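Local atomic coordinates of DNA polymerase III, beta subunit (Thermotoga maritima, PDB entry 1VPK), a protein that probably encircles DNA as a ring-shaped head-to-tail homodimer, tethering DNA polymerase and other proteins to it and making replication processive. Residues A[211-216]-A[243-248]. Numbering follows the deposited sequence.
Sequences KEVQNV and TVMRVV
Glu212 OE1 accepts a hydrogen bond from Asn215 ND2 at 3.2 Å and a weak one from the backbone N of Lys31, while CG of the same glutamate lies 4.1 Å from Thr243 CG2 on the facing strand. The amide reaches the syn side of the carboxylate but 34° out of its plane, and its N-H...O angle of 147° marks a bent bond. Asn215 ND2 also donates to Thr27 O, so the buried pair is tied to the first domain. Glu212 reaches both partners because CG stands opposite the backbone N (chi1 175°) and the chain then bends at chi2, offering its methylene to the threonine while its acid group stays beside Asn215. Replacing Glu212 by an alanine is likely to leave Asn215 ND2 without one acceptor and Lys31 N without its weak partner, and to open a gap beside the Thr243 methyl. One turn further on, Val216 CG2 passes Thr243 OG1 at 3.7 Å, the two side chains running in opposite directions. Val213 meets Met245 roughly at right angles: its CG2 touches SD at 3.6 Å and CE at 4.0 Å, the methionine chain being folded at chi3. The axes of segments 211-216 and 243-246 come within 10.1 Å and run nearly antiparallel, with purely van der Waals contact between them. Strand 63-68 pairs with 241-246, and its Thr63 and Val65 touch Glu212 as well. The layering of a helix against a sheet that continues from the N-terminal into the central domain is characteristic of the beta sliding clamp, whose helices line the inside of the ring.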
loop_
_atom_site.group_PDB
_atom_site.type_symbol
_atom_site.label_atom_id
_atom_site.label_comp_id
_atom_site.label_asym_id
_atom_site.label_seq_id
_atom_site.Cartn_x
_atom_site.Cartn_y
_atom_site.Cartn_z
ATOM N N LYS A 211 -1.216 20.746 -5.738
ATOM C CA LYS A 211 -1.871 19.453 -5.764
ATOM C C LYS A 211 -3.278 19.518 -6.390
ATOM O O LYS A 211 -3.744 18.571 -7.060
ATOM C CB LYS A 211 -1.907 18.877 -4.349
ATOM C CG LYS A 211 -0.482 18.458 -3.876
ATOM C CD LYS A 211 -0.500 17.774 -2.507
ATOM C CE LYS A 211 0.927 17.515 -1.851
ATOM N NZ LYS A 211 0.790 17.557 -0.310
ATOM N N GLU A 212 -3.947 20.649 -6.217
ATOM C CA GLU A 212 -5.208 20.843 -6.902
ATOM C C GLU A 212 -4.918 21.076 -8.392
ATOM O O GLU A 212 -5.634 20.562 -9.225
ATOM C CB GLU A 212 -6.044 21.973 -6.266
ATOM C CG GLU A 212 -7.321 22.305 -7.019
ATOM C CD GLU A 212 -8.276 21.133 -7.277
ATOM O OE1 GLU A 212 -8.238 20.050 -6.640
ATOM O OE2 GLU A 212 -9.165 21.331 -8.111
ATOM N N VAL A 213 -3.869 21.817 -8.722
ATOM C CA VAL A 213 -3.503 22.036 -10.136
ATOM C C VAL A 213 -3.318 20.682 -10.821
ATOM O O VAL A 213 -3.929 20.421 -11.880
ATOM C CB VAL A 213 -2.243 22.938 -10.272
ATOM C CG1 VAL A 213 -1.693 22.929 -11.683
ATOM C CG2 VAL A 213 -2.602 24.370 -9.895
ATOM N N GLN A 214 -2.554 19.806 -10.161
ATOM C CA GLN A 214 -2.255 18.489 -10.673
ATOM C C GLN A 214 -3.554 17.683 -10.830
ATOM O O GLN A 214 -3.744 16.933 -11.798
ATOM C CB GLN A 214 -1.375 17.736 -9.699
ATOM C CG GLN A 214 0.083 17.914 -9.819
ATOM C CD GLN A 214 0.797 16.757 -9.124
ATOM O OE1 GLN A 214 0.621 16.542 -7.911
ATOM N NE2 GLN A 214 1.556 15.985 -9.889
ATOM N N ASN A 215 -4.434 17.811 -9.847
ATOM C CA ASN A 215 -5.709 17.096 -9.842
ATOM C C ASN A 215 -6.552 17.505 -11.052
ATOM O O ASN A 215 -7.163 16.674 -11.742
ATOM C CB ASN A 215 -6.454 17.426 -8.541
ATOM C CG ASN A 215 -7.687 16.614 -8.364
ATOM O OD1 ASN A 215 -7.660 15.393 -8.496
ATOM N ND2 ASN A 215 -8.784 17.277 -8.034
ATOM N N VAL A 216 -6.577 18.806 -11.297
ATOM C CA VAL A 216 -7.282 19.368 -12.456
ATOM C C VAL A 216 -6.737 18.780 -13.790
ATOM O O VAL A 216 -7.497 18.205 -14.613
ATOM C CB VAL A 216 -7.169 20.927 -12.461
ATOM C CG1 VAL A 216 -7.671 21.504 -13.765
ATOM C CG2 VAL A 216 -7.991 21.484 -11.352
ATOM N N THR A 243 -10.452 27.308 -11.415
ATOM C CA THR A 243 -9.674 27.180 -10.205
ATOM C C THR A 243 -8.931 28.487 -9.981
ATOM O O THR A 243 -8.276 28.961 -10.886
ATOM C CB THR A 243 -8.690 25.996 -10.317
ATOM O OG1 THR A 243 -9.437 24.780 -10.497
ATOM C CG2 THR A 243 -7.838 25.860 -9.083
ATOM N N VAL A 244 -9.015 29.034 -8.764
ATOM C CA VAL A 244 -8.371 30.286 -8.423
ATOM C C VAL A 244 -7.598 30.080 -7.152
ATOM O O VAL A 244 -8.074 29.444 -6.201
ATOM C CB VAL A 244 -9.350 31.494 -8.315
ATOM C CG1 VAL A 244 -10.323 31.332 -7.113
ATOM C CG2 VAL A 244 -8.580 32.785 -8.180
ATOM N N MET A 245 -6.370 30.562 -7.149
ATOM C CA MET A 245 -5.470 30.338 -6.021
ATOM C C MET A 245 -4.837 31.635 -5.616
ATOM O O MET A 245 -4.306 32.343 -6.474
ATOM C CB MET A 245 -4.380 29.373 -6.437
ATOM C CG MET A 245 -4.863 28.012 -6.697
ATOM S SD MET A 245 -3.932 27.070 -7.909
ATOM C CE MET A 245 -4.201 28.034 -9.425
ATOM N N ARG A 246 -4.853 31.959 -4.323
ATOM C CA ARG A 246 -4.096 33.129 -3.841
ATOM C C ARG A 246 -2.637 32.797 -3.805
ATOM O O ARG A 246 -2.230 31.764 -3.303
ATOM C CB ARG A 246 -4.526 33.606 -2.455
ATOM C CG ARG A 246 -6.004 34.119 -2.418
ATOM C CD ARG A 246 -6.508 34.356 -0.979
ATOM N NE ARG A 246 -5.624 35.239 -0.195
ATOM C CZ ARG A 246 -5.677 36.575 -0.203
ATOM N NH1 ARG A 246 -6.558 37.218 -0.970
ATOM N NH2 ARG A 246 -4.845 37.279 0.558
ATOM N N VAL A 247 -1.848 33.734 -4.307
ATOM C CA VAL A 247 -0.408 33.595 -4.443
ATOM C C VAL A 247 0.271 33.576 -3.064
ATOM O O VAL A 247 -0.251 34.166 -2.149
ATOM C CB VAL A 247 0.013 34.770 -5.379
ATOM C CG1 VAL A 247 1.137 35.594 -4.871
ATOM C CG2 VAL A 247 0.114 34.244 -6.772
ATOM N N VAL A 248 1.372 32.868 -2.869
ATOM C CA VAL A 248 1.966 32.902 -1.537
ATOM C C VAL A 248 2.650 34.264 -1.240
ATOM O O VAL A 248 3.429 34.767 -2.035
ATOM C CB VAL A 248 2.917 31.750 -1.299
ATOM C CG1 VAL A 248 3.476 31.814 0.111
ATOM C CG2 VAL A 248 2.186 30.417 -1.527
#